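Long-range contacts in transcriptional regulator fur family (Xanthomonas campestris pv. campestris, PDB 7DH8), which probably acts as a zinc-responsive DNA-binding repressor of the Fur family, sensing zinc and regulating transcription of zinc-uptake genes: residues V60-L65 with N103-C108; Q115-F120 with Q153-E158. One frame throughout, in Å; residues are numbered along the deposited sequence.

Contact 1 (V60-L65 with N103-C108). With ZN (zinc ion), chain B.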
# COMPACT_ATOMS: atom_id res chain seq x y z
N VAL A 60 8.79 -10.62 6.01
CA VAL A 60 8.42 -12.00 6.29
C VAL A 60 6.95 -12.19 5.93
O VAL A 60 6.12 -11.37 6.33
CB VAL A 60 8.66 -12.31 7.77
CG1 VAL A 60 8.19 -13.75 8.13
CG2 VAL A 60 10.11 -12.10 8.10
N LYS A 61 6.63 -13.27 5.20
CA LYS A 61 5.25 -13.63 4.96
C LYS A 61 4.66 -14.28 6.20
O LYS A 61 5.36 -14.96 6.96
CB LYS A 61 5.14 -14.60 3.78
CG LYS A 61 5.57 -13.92 2.48
CD LYS A 61 4.33 -13.33 1.89
CE LYS A 61 4.59 -12.35 0.83
NZ LYS A 61 3.26 -11.98 0.30
N ALA A 62 3.36 -14.07 6.41
CA ALA A 62 2.71 -14.71 7.55
C ALA A 62 2.93 -16.22 7.56
O ALA A 62 3.21 -16.79 8.61
CB ALA A 62 1.22 -14.38 7.57
N TYR A 63 2.74 -16.90 6.42
CA TYR A 63 2.95 -18.36 6.45
C TYR A 63 4.41 -18.75 6.70
O TYR A 63 4.69 -19.86 7.17
CB TYR A 63 2.47 -19.02 5.16
CG TYR A 63 3.31 -18.66 3.95
CD1 TYR A 63 4.53 -19.29 3.71
CD2 TYR A 63 2.87 -17.70 3.05
CE1 TYR A 63 5.26 -18.95 2.62
CE2 TYR A 63 3.62 -17.36 1.95
CZ TYR A 63 4.79 -18.00 1.75
OH TYR A 63 5.56 -17.71 0.63
N GLU A 64 5.35 -17.89 6.37
CA GLU A 64 6.72 -18.20 6.75
C GLU A 64 6.90 -18.10 8.25
O GLU A 64 7.64 -18.87 8.85
CB GLU A 64 7.70 -17.24 6.06
CG GLU A 64 7.82 -17.48 4.60
CD GLU A 64 8.65 -16.40 3.96
OE1 GLU A 64 8.64 -15.26 4.51
OE2 GLU A 64 9.29 -16.69 2.93
N LEU A 65 6.27 -17.11 8.85
CA LEU A 65 6.42 -16.95 10.29
C LEU A 65 5.86 -18.17 11.02
O LEU A 65 6.44 -18.64 12.00
CB LEU A 65 5.71 -15.67 10.74
CG LEU A 65 5.47 -15.42 12.22
CD1 LEU A 65 6.83 -15.19 12.91
CD2 LEU A 65 4.54 -14.21 12.39
N ASN A 103 2.57 -7.53 1.12
CA ASN A 103 1.83 -8.39 2.03
C ASN A 103 2.78 -9.15 2.95
O ASN A 103 2.77 -10.38 3.01
CB ASN A 103 0.85 -9.33 1.25
CG ASN A 103 -0.12 -10.06 2.18
OD1 ASN A 103 -0.38 -9.58 3.28
ND2 ASN A 103 -0.62 -11.23 1.76
N ALA A 104 3.65 -8.39 3.64
CA ALA A 104 4.72 -8.98 4.42
C ALA A 104 5.03 -8.04 5.58
O ALA A 104 4.53 -6.90 5.65
CB ALA A 104 5.96 -9.31 3.53
N PHE A 105 5.74 -8.56 6.56
CA PHE A 105 5.90 -7.90 7.86
C PHE A 105 7.37 -7.64 8.12
O PHE A 105 8.22 -8.43 7.72
CB PHE A 105 5.35 -8.76 8.98
CG PHE A 105 3.89 -9.04 8.83
CD1 PHE A 105 3.47 -10.09 8.05
CD2 PHE A 105 2.93 -8.17 9.37
CE1 PHE A 105 2.11 -10.35 7.88
CE2 PHE A 105 1.58 -8.39 9.19
CZ PHE A 105 1.15 -9.49 8.44
N VAL A 106 7.66 -6.55 8.84
CA VAL A 106 9.04 -6.17 9.15
C VAL A 106 9.00 -5.61 10.56
O VAL A 106 7.98 -5.07 11.00
CB VAL A 106 9.67 -5.10 8.16
CG1 VAL A 106 10.05 -5.67 6.81
CG2 VAL A 106 8.75 -3.83 7.99
N ALA A 107 10.10 -5.77 11.29
CA ALA A 107 10.15 -5.23 12.64
C ALA A 107 10.39 -3.72 12.55
O ALA A 107 11.07 -3.23 11.64
CB ALA A 107 11.25 -5.90 13.47
N CYS A 108 9.78 -2.98 13.47
CA CYS A 108 10.07 -1.56 13.51
C CYS A 108 11.47 -1.33 14.10
O CYS A 108 11.78 -1.81 15.20
CB CYS A 108 9.03 -0.78 14.31
SG CYS A 108 9.46 1.05 14.45
ZN ZN B . 8.48 1.77 12.78
O HOH W 1 1.70 -12.37 4.74

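Contact 2 (Q115-F120 with Q153-E158). With ZN (zinc ion), chain B.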
# COMPACT_ATOMS: atom_id res chain seq x y z
N GLN A 115 2.68 4.08 17.70
CA GLN A 115 2.36 3.69 16.34
C GLN A 115 2.43 4.95 15.51
O GLN A 115 2.17 6.05 16.00
CB GLN A 115 0.98 3.02 16.20
CG GLN A 115 -0.24 3.97 16.22
CD GLN A 115 -1.55 3.24 16.58
OE1 GLN A 115 -2.02 3.31 17.72
NE2 GLN A 115 -2.12 2.52 15.61
N HIS A 116 2.84 4.79 14.26
CA HIS A 116 3.32 5.93 13.49
C HIS A 116 3.22 5.56 12.03
O HIS A 116 3.30 4.39 11.66
CB HIS A 116 4.77 6.25 13.83
CG HIS A 116 5.69 5.07 13.67
ND1 HIS A 116 5.68 4.01 14.54
CD2 HIS A 116 6.62 4.78 12.72
CE1 HIS A 116 6.59 3.13 14.16
NE2 HIS A 116 7.16 3.57 13.06
N SER A 117 3.20 6.59 11.22
CA SER A 117 3.19 6.44 9.77
C SER A 117 4.54 6.90 9.26
O SER A 117 5.03 7.96 9.69
CB SER A 117 2.04 7.26 9.18
OG SER A 117 0.86 6.56 9.54
N VAL A 118 5.17 6.07 8.42
CA VAL A 118 6.52 6.37 7.91
C VAL A 118 6.68 5.79 6.51
O VAL A 118 6.10 4.76 6.21
CB VAL A 118 7.63 5.80 8.80
CG1 VAL A 118 7.72 6.52 10.12
CG2 VAL A 118 7.48 4.25 8.93
N PRO A 119 7.48 6.41 5.67
CA PRO A 119 7.82 5.82 4.38
C PRO A 119 8.73 4.61 4.54
O PRO A 119 9.60 4.56 5.42
CB PRO A 119 8.57 6.95 3.65
CG PRO A 119 8.19 8.23 4.44
CD PRO A 119 8.08 7.74 5.84
N PHE A 120 8.57 3.71 3.61
CA PHE A 120 9.43 2.57 3.35
C PHE A 120 9.92 2.63 1.92
O PHE A 120 9.12 2.90 1.02
CB PHE A 120 8.64 1.25 3.54
CG PHE A 120 8.35 0.97 4.94
CD1 PHE A 120 7.19 1.47 5.51
CD2 PHE A 120 9.24 0.26 5.71
CE1 PHE A 120 6.94 1.27 6.84
CE2 PHE A 120 8.98 0.07 7.06
CZ PHE A 120 7.84 0.56 7.61
N GLN A 153 -6.12 9.05 9.67
CA GLN A 153 -5.35 8.27 10.62
C GLN A 153 -4.09 7.40 10.62
O GLN A 153 -3.33 7.44 11.60
CB GLN A 153 -6.32 7.17 11.08
CG GLN A 153 -7.63 7.75 11.64
CD GLN A 153 -7.44 8.50 12.95
OE1 GLN A 153 -6.35 8.47 13.56
NE2 GLN A 153 -8.51 9.15 13.42
N ALA A 154 -3.82 6.68 9.54
CA ALA A 154 -2.60 5.87 9.46
C ALA A 154 -2.43 6.07 7.95
O ALA A 154 -3.39 5.99 7.16
CB ALA A 154 -2.62 4.34 9.59
N GLN A 155 -1.17 6.29 7.53
CA GLN A 155 -0.81 6.35 6.12
C GLN A 155 0.08 5.21 5.66
O GLN A 155 1.05 4.88 6.35
CB GLN A 155 -0.04 7.68 5.89
CG GLN A 155 -0.86 8.91 6.37
CD GLN A 155 -0.10 10.22 6.09
OE1 GLN A 155 0.86 10.21 5.33
NE2 GLN A 155 -0.52 11.31 6.71
N THR A 156 -0.17 4.71 4.44
CA THR A 156 0.65 3.70 3.80
C THR A 156 1.50 4.43 2.79
O THR A 156 0.95 5.00 1.84
CB THR A 156 -0.22 2.66 3.08
OG1 THR A 156 -0.99 1.96 4.04
CG2 THR A 156 0.70 1.65 2.34
N LEU A 157 2.82 4.44 3.01
CA LEU A 157 3.76 5.19 2.19
C LEU A 157 4.86 4.19 1.82
O LEU A 157 5.71 3.81 2.63
CB LEU A 157 4.34 6.42 2.92
CG LEU A 157 3.24 7.27 3.62
CD1 LEU A 157 3.95 8.12 4.67
CD2 LEU A 157 2.49 8.10 2.60
N GLU A 158 4.85 3.75 0.58
CA GLU A 158 5.84 2.74 0.19
C GLU A 158 6.43 3.17 -1.14
O GLU A 158 5.73 3.26 -2.15
CB GLU A 158 5.18 1.38 0.13
CG GLU A 158 4.51 1.01 1.50
CD GLU A 158 3.78 -0.35 1.54
OE1 GLU A 158 3.61 -1.01 0.51
OE2 GLU A 158 3.35 -0.74 2.64
ZN ZN B . 8.48 1.77 12.78
O HOH W 2 4.00 3.30 5.19
O HOH W 3 3.23 3.87 7.69

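Contact 1 (V60-L65 with N103-C108)
Val60 and Phe105 form an antiparallel hydrogen-bonded pair, a single bridge made by two backbone bonds. Val60 N gives its hydrogen to Phe105 O at 2.8 Å, nearly straight (169°) and in the carbonyl plane. In return Phe105 N reaches Val60 O, also at 2.8 Å, but from above that carbonyl's plane and with a less straight N-H...O angle of 151°. Two residues before Phe105, Asn103 O accepts from Lys61 NZ and from a water. The Lys61 chain, bent at chi2 (-90°), brings NZ within 3.2 Å of Asn103 O, again above the carbonyl plane, and the same ammonium also donates to Val102 O. The water, 2.8 Å from Asn103 O, passes the link on to Ala62 N, at the start of helix 62-69. Lys61 sits at that helix's N-cap position, and Glu64 turns its carboxylate back so that OE1 accepts Lys61 N at 2.9 Å. Val60 O lies at the edge of the Phe105 ring, near its plane, and the one apolar side-chain touch is Ala62 CB to Phe105 CE1, 4.1 Å. Leu87 and Met91 of helix 80-92 also touch this ring. The pairing suits the winged-helix domain of Fur proteins; just past the strand, Cys108 SG binds zinc at 2.1 Å. Between the two segments, then, the grip is mainly polar, with backbone groups supplying most of the bonding atoms.

Contact 2 (Q115-F120 with Q153-E158)
At Ser117 the first torsion (-72°) sets OG beside the backbone N and anti to the carbonyl carbon, aimed at the strand alongside; at His116, whose side chain leaves the backbone away from that strand, chi1 of 54° puts the imidazole in the crowded position between N and the carbonyl carbon. Ser117 OG accepts Gln155 N at 2.9 Å, almost perfectly straight at 176°, so a side chain does the work of a backbone carbonyl. Direct main-chain pairing appears at Phe120, whose N donates to Leu157 O at 3.0 Å from above the carbonyl plane. Between these two points the chains are bridged by water. One molecule accepts from Val118 N and donates to Gln155 O at 2.8 Å; the other accepts from Leu157 N at 2.7 Å and donates to Val118 O. Leu157 and Pro119 lie side by side on one face, Leu157 CD1 4.2 Å from Pro119 CG, while Phe120 and Glu158 share the other, and Leu157 O sits in plane at the edge of the Phe120 ring. Buried polar ends bond elsewhere: Glu158 OE1 to Ser101 OG and OE2 to Glu100 N, Gln155 NE2 to Val138 O. His116, in the loop before the strand, binds zinc through NE2 at 2.2 Å, with His97, Cys108 and Glu131 completing the site; the His97 ring also meets Phe120 edge-to-face. Parallel strands 119-123 and 151-160 form a mixed sheet with 129-131. Helix 135-146 packs on Leu157, and beyond 154-158 the sheet continues as an antiparallel ladder into the second subunit.

Along the chain, the segment leading into helix 62-69 is met again by strand 104-107, and contact 1 closes a loop that includes helix 80-92 and strand 96-99. Contact 2 opens only afterwards: from 115-120 the chain runs through strand 129-131 and helix 135-146 before returning at 153-158. The loops are in series, neither nested nor crossed, and the contacts' centres lie about 17 Å apart. They nonetheless meet at one zinc ion, where Cys108 SG comes within 3.6 Å of His116 CE1, and Val106 packs on Phe120 nearby. Zinc could thus tie the wing of what is, by family, the DNA-binding domain to the sheet that continues into the second subunit, consistent with zinc-induced activation.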